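Local coordinates for protein arginine kinase (Anthopleura japonica, PDB 4RF6) that catalyses the reversible transfer of a phosphoryl group from ATP to L-arginine, giving phosphoarginine and ADP, as a monomer with two tandem kinase repeats, at residues 14-20 with 58-62; 72-76 with 88-92; 118-122 with 355-359; 124-128 with 359-363. All blocks are in the same frame, centred on the assembly; numbering follows the deposited sequence.

Contact 1 (14-20 with 58-62)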
loop_
_atom_site.group_PDB
_atom_site.type_symbol
_atom_site.label_atom_id
_atom_site.label_comp_id
_atom_site.label_asym_id
_atom_site.label_seq_id
_atom_site.Cartn_x
_atom_site.Cartn_y
_atom_site.Cartn_z
ATOM N N LYS A 14 21.306 -39.748 16.872
ATOM C CA LYS A 14 21.993 -39.539 15.600
ATOM C C LYS A 14 23.427 -40.077 15.627
ATOM O O LYS A 14 23.870 -40.726 14.680
ATOM C CB LYS A 14 21.987 -38.057 15.210
ATOM C CG LYS A 14 22.678 -37.768 13.882
ATOM C CD LYS A 14 22.465 -36.331 13.443
ATOM C CE LYS A 14 23.211 -36.029 12.148
ATOM N NZ LYS A 14 22.326 -36.066 10.951
ATOM N N SER A 15 24.146 -39.819 16.716
ATOM C CA SER A 15 25.527 -40.278 16.836
ATOM C C SER A 15 25.628 -41.804 16.909
ATOM O O SER A 15 26.690 -42.375 16.652
ATOM C CB SER A 15 26.194 -39.654 18.061
ATOM O OG SER A 15 25.516 -40.022 19.246
ATOM N N LYS A 16 24.521 -42.454 17.262
ATOM C CA LYS A 16 24.468 -43.912 17.329
ATOM C C LYS A 16 23.815 -44.495 16.086
ATOM O O LYS A 16 23.772 -45.719 15.915
ATOM C CB LYS A 16 23.702 -44.365 18.573
ATOM C CG LYS A 16 24.480 -44.203 19.865
ATOM C CD LYS A 16 23.666 -44.667 21.063
ATOM C CE LYS A 16 23.529 -43.555 22.097
ATOM N NZ LYS A 16 22.664 -43.944 23.250
ATOM N N ASN A 17 23.312 -43.606 15.231
ATOM C CA ASN A 17 22.570 -43.996 14.034
ATOM C C ASN A 17 21.433 -44.951 14.398
ATOM O O ASN A 17 21.207 -45.957 13.729
ATOM C CB ASN A 17 23.502 -44.629 12.998
ATOM C CG ASN A 17 22.971 -44.513 11.582
ATOM O OD1 ASN A 17 22.227 -43.586 11.254
ATOM N ND2 ASN A 17 23.364 -45.455 10.726
ATOM N N ALA A 18 20.735 -44.629 15.484
ATOM C CA ALA A 18 19.640 -45.448 15.976
ATOM C C ALA A 18 18.309 -44.763 15.673
ATOM O O ALA A 18 18.269 -43.552 15.430
ATOM C CB ALA A 18 19.794 -45.688 17.468
ATOM N N PHE A 19 17.227 -45.538 15.680
ATOM C CA PHE A 19 15.895 -44.996 15.435
ATOM C C PHE A 19 15.603 -43.876 16.429
ATOM O O PHE A 19 15.879 -44.015 17.619
ATOM C CB PHE A 19 14.840 -46.101 15.549
ATOM C CG PHE A 19 13.444 -45.642 15.241
ATOM C CD1 PHE A 19 12.607 -45.208 16.257
ATOM C CD2 PHE A 19 12.975 -45.636 13.936
ATOM C CE1 PHE A 19 11.325 -44.778 15.981
ATOM C CE2 PHE A 19 11.692 -45.209 13.648
ATOM C CZ PHE A 19 10.866 -44.781 14.675
ATOM N N PRO A 20 15.067 -42.747 15.942
ATOM C CA PRO A 20 14.809 -41.633 16.859
ATOM C C PRO A 20 13.585 -41.890 17.742
ATOM O O PRO A 20 12.459 -41.563 17.348
ATOM C CB PRO A 20 14.559 -40.450 15.915
ATOM C CG PRO A 20 14.021 -41.072 14.674
ATOM C CD PRO A 20 14.685 -42.428 14.553
ATOM N N TRP A 58 19.538 -39.759 8.495
ATOM C CA TRP A 58 19.535 -38.951 9.709
ATOM C C TRP A 58 19.673 -37.460 9.418
ATOM O O TRP A 58 19.021 -36.640 10.070
ATOM C CB TRP A 58 20.627 -39.411 10.677
ATOM C CG TRP A 58 20.055 -40.040 11.902
ATOM C CD1 TRP A 58 20.101 -41.364 12.251
ATOM C CD2 TRP A 58 19.316 -39.381 12.933
ATOM N NE1 TRP A 58 19.448 -41.559 13.446
ATOM C CE2 TRP A 58 18.954 -40.356 13.882
ATOM C CE3 TRP A 58 18.930 -38.055 13.147
ATOM C CZ2 TRP A 58 18.220 -40.044 15.033
ATOM C CZ3 TRP A 58 18.205 -37.748 14.284
ATOM C CH2 TRP A 58 17.861 -38.734 15.214
ATOM N N ASP A 59 20.519 -37.108 8.449
ATOM C CA ASP A 59 20.661 -35.713 8.032
ATOM C C ASP A 59 19.315 -35.158 7.587
ATOM O O ASP A 59 18.975 -34.003 7.861
ATOM C CB ASP A 59 21.658 -35.592 6.877
ATOM C CG ASP A 59 23.089 -35.852 7.302
ATOM O OD1 ASP A 59 23.472 -35.416 8.407
ATOM O OD2 ASP A 59 23.829 -36.491 6.524
ATOM N N CYS A 60 18.548 -35.996 6.899
ATOM C CA CYS A 60 17.262 -35.580 6.358
ATOM C C CYS A 60 16.179 -35.439 7.422
ATOM O O CYS A 60 15.351 -34.529 7.358
ATOM C CB CYS A 60 16.807 -36.553 5.275
ATOM S SG CYS A 60 17.764 -36.406 3.753
ATOM N N ILE A 61 16.183 -36.333 8.404
ATOM C CA ILE A 61 15.114 -36.343 9.396
ATOM C C ILE A 61 15.445 -35.523 10.635
ATOM O O ILE A 61 14.601 -35.373 11.518
ATOM C CB ILE A 61 14.776 -37.776 9.856
ATOM C CG1 ILE A 61 15.954 -38.372 10.633
ATOM C CG2 ILE A 61 14.382 -38.652 8.661
ATOM C CD1 ILE A 61 15.633 -39.695 11.306
ATOM N N ASN A 62 16.665 -34.996 10.707
ATOM C CA ASN A 62 17.142 -34.371 11.945
ATOM C C ASN A 62 16.241 -33.266 12.495
ATOM O O ASN A 62 15.975 -33.224 13.700
ATOM C CB ASN A 62 18.569 -33.842 11.800
ATOM C CG ASN A 62 19.173 -33.437 13.137
ATOM O OD1 ASN A 62 19.196 -34.229 14.083
ATOM N ND2 ASN A 62 19.639 -32.193 13.233
HETATM O O HOH W 1 21.229 -42.531 8.727
#
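Two polar links tie the end of helix 7-14 and the loop that follows it to helix 57-66, within the small helical N-terminal domain of the first phosphagen kinase repeat. K14 NZ lies 2.9 Å from D59 OD1, a hydrogen-bonded salt bridge, and W58 NE1 donates to A18 O at 3.0 Å with an N-H...O angle of 146°. The carbonyl of A18 is within reach because the chain turns sharply after the helix in a Schellman motif: N17 takes positive phi (53°), and N17 N bonds back to K14 O at 3.0 Å. A water lies 2.9 Å from N17 OD1 and accepts from W58 N at 3.3 Å, while N17 ND2 is held by the backbone of K47. Around these bonds the W58 indole is packed from several directions. K14 CB sits 3.7 Å from the centroid of the W58 six-membered ring and 13° off the normal, a CH-pi contact over the face, so the same lysine supplies both aliphatic cover and charge. F43 meets the indole nearly perpendicularly. On the buried, apolar side P20 CB approaches W58 CH2 at 3.8 Å, and P20 CG reaches I61 CD1 at 4.0 Å.

Contact 2 (72-76 with 88-92)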
loop_
_atom_site.group_PDB
_atom_site.type_symbol
_atom_site.label_atom_id
_atom_site.label_comp_id
_atom_site.label_asym_id
_atom_site.label_seq_id
_atom_site.Cartn_x
_atom_site.Cartn_y
_atom_site.Cartn_z
ATOM N N VAL A 72 6.020 -31.225 8.934
ATOM C CA VAL A 72 6.630 -32.156 7.989
ATOM C C VAL A 72 7.811 -32.892 8.633
ATOM O O VAL A 72 7.743 -34.101 8.872
ATOM C CB VAL A 72 7.092 -31.428 6.718
ATOM C CG1 VAL A 72 7.696 -32.412 5.736
ATOM C CG2 VAL A 72 5.918 -30.694 6.075
ATOM N N GLY A 73 8.894 -32.167 8.900
ATOM C CA GLY A 73 9.998 -32.715 9.669
ATOM C C GLY A 73 11.132 -33.392 8.920
ATOM O O GLY A 73 11.977 -34.047 9.541
ATOM N N VAL A 74 11.155 -33.264 7.594
ATOM C CA VAL A 74 12.320 -33.700 6.820
ATOM C C VAL A 74 12.748 -32.628 5.816
ATOM O O VAL A 74 11.921 -31.845 5.336
ATOM C CB VAL A 74 12.082 -35.026 6.068
ATOM C CG1 VAL A 74 11.608 -36.115 7.015
ATOM C CG2 VAL A 74 11.084 -34.833 4.937
ATOM N N TYR A 75 14.043 -32.593 5.520
ATOM C CA TYR A 75 14.574 -31.762 4.447
ATOM C C TYR A 75 15.476 -32.639 3.586
ATOM O O TYR A 75 16.117 -33.561 4.095
ATOM C CB TYR A 75 15.370 -30.582 5.004
ATOM C CG TYR A 75 14.544 -29.560 5.764
ATOM C CD1 TYR A 75 14.213 -29.762 7.097
ATOM C CD2 TYR A 75 14.114 -28.387 5.152
ATOM C CE1 TYR A 75 13.469 -28.832 7.800
ATOM C CE2 TYR A 75 13.364 -27.450 5.846
ATOM C CZ TYR A 75 13.046 -27.681 7.171
ATOM O OH TYR A 75 12.303 -26.755 7.871
ATOM N N ALA A 76 15.520 -32.363 2.285
ATOM C CA ALA A 76 16.402 -33.104 1.380
ATOM C C ALA A 76 17.720 -32.362 1.197
ATOM O O ALA A 76 17.728 -31.181 0.843
ATOM C CB ALA A 76 15.730 -33.312 0.046
ATOM N N LEU A 88 10.744 -42.968 2.348
ATOM C CA LEU A 88 10.330 -41.944 3.302
ATOM C C LEU A 88 9.687 -40.757 2.580
ATOM O O LEU A 88 8.521 -40.435 2.820
ATOM C CB LEU A 88 11.520 -41.469 4.143
ATOM C CG LEU A 88 11.213 -40.362 5.154
ATOM C CD1 LEU A 88 10.161 -40.825 6.145
ATOM C CD2 LEU A 88 12.461 -39.939 5.889
ATOM N N PHE A 89 10.451 -40.118 1.695
ATOM C CA PHE A 89 9.986 -38.915 0.990
ATOM C C PHE A 89 8.709 -39.123 0.163
ATOM O O PHE A 89 7.828 -38.257 0.159
ATOM C CB PHE A 89 11.100 -38.326 0.107
ATOM C CG PHE A 89 12.156 -37.566 0.876
ATOM C CD1 PHE A 89 11.947 -36.243 1.246
ATOM C CD2 PHE A 89 13.359 -38.173 1.217
ATOM C CE1 PHE A 89 12.914 -35.538 1.953
ATOM C CE2 PHE A 89 14.338 -37.476 1.922
ATOM C CZ PHE A 89 14.112 -36.158 2.295
ATOM N N ASP A 90 8.604 -40.255 -0.532
ATOM C CA ASP A 90 7.428 -40.515 -1.375
ATOM C C ASP A 90 6.130 -40.471 -0.579
ATOM O O ASP A 90 5.148 -39.844 -0.986
ATOM C CB ASP A 90 7.538 -41.873 -2.077
ATOM C CG ASP A 90 8.615 -41.896 -3.138
ATOM O OD1 ASP A 90 9.133 -40.813 -3.480
ATOM O OD2 ASP A 90 8.934 -43.001 -3.632
ATOM N N ALA A 91 6.134 -41.154 0.558
ATOM C CA ALA A 91 4.969 -41.186 1.433
ATOM C C ALA A 91 4.654 -39.785 1.948
ATOM O O ALA A 91 3.503 -39.350 1.937
ATOM C CB ALA A 91 5.211 -42.135 2.587
ATOM N N ILE A 92 5.688 -39.086 2.400
ATOM C CA ILE A 92 5.535 -37.724 2.901
ATOM C C ILE A 92 4.951 -36.800 1.826
ATOM O O ILE A 92 4.013 -36.044 2.085
ATOM C CB ILE A 92 6.875 -37.164 3.408
ATOM C CG1 ILE A 92 7.312 -37.899 4.676
ATOM C CG2 ILE A 92 6.772 -35.661 3.665
ATOM C CD1 ILE A 92 8.598 -37.373 5.288
#
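V74, F89 and I92 make up most of this interface, burying 69, 65 and 49 Å² respectively. V74 directs its CA-to-CB bond toward helix 86-96, and its CG2 lies 3.6 Å from both F89 CE1 and I92 CD1, so this methyl meets residues three positions apart on the helix. The other methyl, V74 CG1, reaches L88 CD2 at 4.1 Å. F89 extends the contact along the loop: its CZ is 4.0 Å from A76 CB, and Y75 O lies near the ring plane, 3.7 Å from CZ. At the other end V72 CG1 meets I92 CG2 at 4.0 Å. Residues 72-75 belong to the loop inferred by similarity to bind the guanidino substrate. Y75 points its CA-to-CB bond away from the helix, and its side chain approaches C278 and E232, also inferred substrate residues. Backbone hydrogen bonds of the loop go to V34, C60 and S277; none crosses between these two segments, which implies that their packing is essentially apolar.

Contact 3 (118-122 with 355-359)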
loop_
_atom_site.group_PDB
_atom_site.type_symbol
_atom_site.label_atom_id
_atom_site.label_comp_id
_atom_site.label_asym_id
_atom_site.label_seq_id
_atom_site.Cartn_x
_atom_site.Cartn_y
_atom_site.Cartn_z
ATOM N N PRO A 118 -7.241 -9.930 -17.046
ATOM C CA PRO A 118 -7.518 -8.491 -17.070
ATOM C C PRO A 118 -7.644 -7.976 -15.638
ATOM O O PRO A 118 -8.326 -8.625 -14.841
ATOM C CB PRO A 118 -8.880 -8.410 -17.761
ATOM C CG PRO A 118 -9.010 -9.686 -18.532
ATOM C CD PRO A 118 -8.281 -10.719 -17.731
ATOM N N ASP A 119 -7.015 -6.844 -15.325
ATOM C CA ASP A 119 -6.954 -6.333 -13.949
ATOM C C ASP A 119 -8.320 -6.291 -13.249
ATOM O O ASP A 119 -9.232 -5.585 -13.685
ATOM C CB ASP A 119 -6.290 -4.951 -13.922
ATOM C CG ASP A 119 -5.817 -4.556 -12.529
ATOM O OD1 ASP A 119 -5.759 -5.435 -11.640
ATOM O OD2 ASP A 119 -5.494 -3.367 -12.334
ATOM N N LEU A 120 -8.449 -7.055 -12.166
ATOM C CA LEU A 120 -9.734 -7.249 -11.483
ATOM C C LEU A 120 -10.305 -5.987 -10.846
ATOM O O LEU A 120 -11.509 -5.728 -10.934
ATOM C CB LEU A 120 -9.610 -8.329 -10.401
ATOM C CG LEU A 120 -9.520 -9.769 -10.888
ATOM C CD1 LEU A 120 -9.264 -10.741 -9.745
ATOM C CD2 LEU A 120 -10.791 -10.140 -11.632
ATOM N N ASP A 121 -9.439 -5.208 -10.207
ATOM C CA ASP A 121 -9.893 -4.162 -9.299
ATOM C C ASP A 121 -8.940 -2.961 -9.278
ATOM O O ASP A 121 -8.281 -2.703 -8.272
ATOM C CB ASP A 121 -10.020 -4.782 -7.906
ATOM C CG ASP A 121 -10.573 -3.829 -6.878
ATOM O OD1 ASP A 121 -11.324 -2.899 -7.252
ATOM O OD2 ASP A 121 -10.251 -4.031 -5.686
ATOM N N PRO A 122 -8.864 -2.221 -10.400
ATOM C CA PRO A 122 -7.948 -1.078 -10.493
ATOM C C PRO A 122 -8.345 0.032 -9.535
ATOM O O PRO A 122 -7.492 0.807 -9.111
ATOM C CB PRO A 122 -8.148 -0.575 -11.931
ATOM C CG PRO A 122 -8.824 -1.683 -12.658
ATOM C CD PRO A 122 -9.650 -2.395 -11.633
ATOM N N VAL A 355 -10.450 -15.564 -6.887
ATOM C CA VAL A 355 -10.618 -14.239 -6.285
ATOM C C VAL A 355 -11.732 -13.469 -6.987
ATOM O O VAL A 355 -12.535 -12.787 -6.345
ATOM C CB VAL A 355 -9.299 -13.425 -6.316
ATOM C CG1 VAL A 355 -9.545 -11.979 -5.903
ATOM C CG2 VAL A 355 -8.251 -14.060 -5.406
ATOM N N LYS A 356 -11.781 -13.593 -8.311
ATOM C CA LYS A 356 -12.833 -12.958 -9.099
ATOM C C LYS A 356 -14.225 -13.418 -8.668
ATOM O O LYS A 356 -15.131 -12.601 -8.484
ATOM C CB LYS A 356 -12.636 -13.226 -10.593
ATOM C CG LYS A 356 -13.682 -12.548 -11.480
ATOM C CD LYS A 356 -13.460 -12.844 -12.956
ATOM C CE LYS A 356 -14.561 -12.225 -13.806
ATOM N NZ LYS A 356 -14.290 -12.338 -15.269
ATOM N N ALA A 357 -14.389 -14.727 -8.505
ATOM C CA ALA A 357 -15.669 -15.287 -8.077
ATOM C C ALA A 357 -16.039 -14.772 -6.692
ATOM O O ALA A 357 -17.191 -14.404 -6.449
ATOM C CB ALA A 357 -15.611 -16.802 -8.082
ATOM N N LEU A 358 -15.060 -14.760 -5.791
ATOM C CA LEU A 358 -15.244 -14.220 -4.444
ATOM C C LEU A 358 -15.560 -12.726 -4.481
ATOM O O LEU A 358 -16.367 -12.236 -3.685
ATOM C CB LEU A 358 -14.000 -14.462 -3.580
ATOM C CG LEU A 358 -13.629 -15.903 -3.222
ATOM C CD1 LEU A 358 -12.270 -15.971 -2.556
ATOM C CD2 LEU A 358 -14.677 -16.520 -2.314
ATOM N N MET A 359 -14.918 -12.004 -5.396
ATOM C CA MET A 359 -15.159 -10.571 -5.525
ATOM C C MET A 359 -16.567 -10.291 -6.059
ATOM O O MET A 359 -17.258 -9.402 -5.563
ATOM C CB MET A 359 -14.095 -9.901 -6.407
ATOM C CG MET A 359 -14.184 -8.376 -6.423
ATOM S SD MET A 359 -12.787 -7.576 -7.249
ATOM C CE MET A 359 -13.241 -7.799 -8.968
#
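L120 lays its side chain across one side of helix 344-370, reaching three residues within little more than a turn. L120 CD1 is 4.0 Å from V355 CG1, L120 CD2 is 3.7 Å from K356 CB, and L120 CB is 3.9 Å from M359 CE. The leucine has 97 Å² covered by the helix, of 219 Å² buried in all. V355 and M359, one turn apart and linked by M359 N to V355 O at 2.7 Å, present their side chains on the same face. K356 contributes aliphatic carbon, while its amine leads away from the loop. M359 CE is also 3.3 Å from L120 O, and M359 SD is 4.0 Å from D121 CB. No hydrogen bond spans the two segments, although P118 O bonds to Y352 OH of the same helix; the D121 carboxylate accepts backbone NH groups of R125, Y126 and I127, shaping the turn into strand 127-136. The contact packs the loop before this strand onto the last helix of the first repeat's catalytic domain, where L120 and V355 both meet I127 of the strand, V355 lies close to V290, a predicted ATP-site residue, and L358 packs against helix 303-310.

Contact 4 (124-128 with 359-363)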
loop_
_atom_site.group_PDB
_atom_site.type_symbol
_atom_site.label_atom_id
_atom_site.label_comp_id
_atom_site.label_asym_id
_atom_site.label_seq_id
_atom_site.Cartn_x
_atom_site.Cartn_y
_atom_site.Cartn_z
ATOM N N ASN A 124 -9.387 -0.422 -6.646
ATOM C CA ASN A 124 -9.016 -0.901 -5.318
ATOM C C ASN A 124 -10.179 -0.889 -4.328
ATOM O O ASN A 124 -10.003 -0.543 -3.158
ATOM C CB ASN A 124 -7.822 -0.096 -4.781
ATOM C CG ASN A 124 -6.651 -0.083 -5.748
ATOM O OD1 ASN A 124 -6.067 -1.131 -6.047
ATOM N ND2 ASN A 124 -6.296 1.103 -6.236
ATOM N N ARG A 125 -11.359 -1.274 -4.811
ATOM C CA ARG A 125 -12.561 -1.325 -3.990
ATOM C C ARG A 125 -12.575 -2.537 -3.062
ATOM O O ARG A 125 -13.284 -2.541 -2.048
ATOM C CB ARG A 125 -13.815 -1.359 -4.872
ATOM C CG ARG A 125 -14.036 -0.118 -5.744
ATOM C CD ARG A 125 -15.239 -0.320 -6.665
ATOM N NE ARG A 125 -15.550 0.869 -7.451
ATOM C CZ ARG A 125 -16.394 1.820 -7.062
ATOM N NH1 ARG A 125 -17.016 1.723 -5.891
ATOM N NH2 ARG A 125 -16.617 2.869 -7.839
ATOM N N TYR A 126 -11.797 -3.565 -3.402
ATOM C CA TYR A 126 -11.821 -4.822 -2.655
ATOM C C TYR A 126 -10.436 -5.395 -2.368
ATOM O O TYR A 126 -10.115 -5.724 -1.223
ATOM C CB TYR A 126 -12.665 -5.865 -3.402
ATOM C CG TYR A 126 -14.060 -5.377 -3.688
ATOM C CD1 TYR A 126 -15.024 -5.359 -2.689
ATOM C CD2 TYR A 126 -14.408 -4.910 -4.947
ATOM C CE1 TYR A 126 -16.298 -4.898 -2.937
ATOM C CE2 TYR A 126 -15.683 -4.442 -5.209
ATOM C CZ TYR A 126 -16.624 -4.442 -4.199
ATOM O OH TYR A 126 -17.899 -3.984 -4.445
ATOM N N ILE A 127 -9.626 -5.516 -3.414
ATOM C CA ILE A 127 -8.323 -6.159 -3.318
ATOM C C ILE A 127 -7.271 -5.147 -2.863
ATOM O O ILE A 127 -7.244 -4.007 -3.339
ATOM C CB ILE A 127 -7.933 -6.811 -4.669
ATOM C CG1 ILE A 127 -8.951 -7.891 -5.052
ATOM C CG2 ILE A 127 -6.530 -7.391 -4.615
ATOM C CD1 ILE A 127 -8.761 -8.464 -6.456
ATOM N N ARG A 128 -6.415 -5.556 -1.929
ATOM C CA ARG A 128 -5.454 -4.636 -1.337
ATOM C C ARG A 128 -4.030 -4.887 -1.813
ATOM O O ARG A 128 -3.245 -3.947 -1.974
ATOM C CB ARG A 128 -5.539 -4.689 0.191
ATOM C CG ARG A 128 -6.839 -4.112 0.732
ATOM C CD ARG A 128 -6.929 -4.203 2.242
ATOM N NE ARG A 128 -8.098 -3.478 2.738
ATOM C CZ ARG A 128 -8.258 -3.082 3.994
ATOM N NH1 ARG A 128 -7.321 -3.337 4.897
ATOM N NH2 ARG A 128 -9.355 -2.426 4.347
ATOM N N MET A 359 -14.918 -12.004 -5.396
ATOM C CA MET A 359 -15.159 -10.571 -5.525
ATOM C C MET A 359 -16.567 -10.291 -6.059
ATOM O O MET A 359 -17.258 -9.402 -5.563
ATOM C CB MET A 359 -14.095 -9.901 -6.407
ATOM C CG MET A 359 -14.184 -8.376 -6.423
ATOM S SD MET A 359 -12.787 -7.576 -7.249
ATOM C CE MET A 359 -13.241 -7.799 -8.968
ATOM N N GLU A 360 -16.997 -11.059 -7.056
ATOM C CA GLU A 360 -18.337 -10.893 -7.617
ATOM C C GLU A 360 -19.436 -11.177 -6.592
ATOM O O GLU A 360 -20.523 -10.595 -6.655
ATOM C CB GLU A 360 -18.514 -11.762 -8.865
ATOM C CG GLU A 360 -17.750 -11.249 -10.080
ATOM C CD GLU A 360 -18.301 -9.931 -10.606
ATOM O OE1 GLU A 360 -19.521 -9.696 -10.459
ATOM O OE2 GLU A 360 -17.519 -9.130 -11.163
ATOM N N LEU A 361 -19.139 -12.063 -5.645
ATOM C CA LEU A 361 -20.033 -12.328 -4.520
ATOM C C LEU A 361 -20.169 -11.101 -3.622
ATOM O O LEU A 361 -21.278 -10.714 -3.246
ATOM C CB LEU A 361 -19.524 -13.504 -3.683
ATOM C CG LEU A 361 -19.812 -14.946 -4.099
ATOM C CD1 LEU A 361 -19.473 -15.884 -2.947
ATOM C CD2 LEU A 361 -21.266 -15.127 -4.530
ATOM N N GLU A 362 -19.033 -10.503 -3.266
ATOM C CA GLU A 362 -19.024 -9.283 -2.464
ATOM C C GLU A 362 -19.782 -8.165 -3.186
ATOM O O GLU A 362 -20.558 -7.428 -2.571
ATOM C CB GLU A 362 -17.583 -8.847 -2.168
ATOM C CG GLU A 362 -17.455 -7.701 -1.163
ATOM C CD GLU A 362 -17.838 -8.113 0.243
ATOM O OE1 GLU A 362 -17.833 -9.329 0.522
ATOM O OE2 GLU A 362 -18.144 -7.225 1.068
ATOM N N LYS A 363 -19.565 -8.055 -4.495
ATOM C CA LYS A 363 -20.205 -7.012 -5.296
ATOM C C LYS A 363 -21.725 -7.182 -5.389
ATOM O O LYS A 363 -22.471 -6.192 -5.362
ATOM C CB LYS A 363 -19.585 -6.952 -6.695
ATOM C CG LYS A 363 -18.207 -6.312 -6.734
ATOM C CD LYS A 363 -17.428 -6.695 -7.986
ATOM C CE LYS A 363 -18.098 -6.184 -9.250
ATOM N NZ LYS A 363 -17.267 -6.457 -10.461
#
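A methionine sulfur set obliquely to a tyrosine ring distinguishes this contact: M359 SD lies 5.0 Å from the centroid of the Y126 ring, 58° off its normal, a Met-aromatic interaction. Y126 is the main contributor from its segment, with 96 Å² covered by helix 344-370. Its side chain reaches along one helical turn. Y126 CD2 is 3.8 Å from M359 CG, Y126 CE1 is 3.5 Å from E362 CG, and Y126 OH is 3.3 Å from K363 CG, so the glutamate and lysine meet the tyrosine through their aliphatic carbons. Their charged ends are engaged separately. K363 NZ forms a salt bridge with E360 OE2 at 2.8 Å within the helix, and the E362 carboxylate accepts hydrogen bonds from H296 ND1 and A297 N. No hydrogen bond joins the two segments, and the contact is held by packing. I127, the first residue of strand 127-136, adds CD1 at 4.2 Å from M359 SD. Nearby, R125 makes a salt bridge to D411, a residue of the second repeat. I127 also packs on V290 and V292 of the adjacent strand 286-293. The long last helix of the first repeat, packed against the start of a central strand of an eight-stranded antiparallel sheet, is characteristic of the C-terminal catalytic domain of phosphagen kinases.

Overall arrangement
The contacts form two pairs within the first repeat. Contacts 1 and 2, centred 14 Å apart, belong to the helical N-terminal domain and touch directly: C60 O and Y75 N are 3.0 Å apart, a probable hydrogen bond, and I61 packs on L88. Contacts 3 and 4, centred 7 Å apart, share M359 and helix 344-370. Centres of different pairs are 37 to 50 Å apart. Contacts 1 and 2 follow in series within the first hundred residues, beside the inferred substrate loop, whereas 3 and 4 each bring together segments more than 200 residues apart, linking the loop 118-122 and the start of strand 127-136 to the helix that leads toward the second repeat.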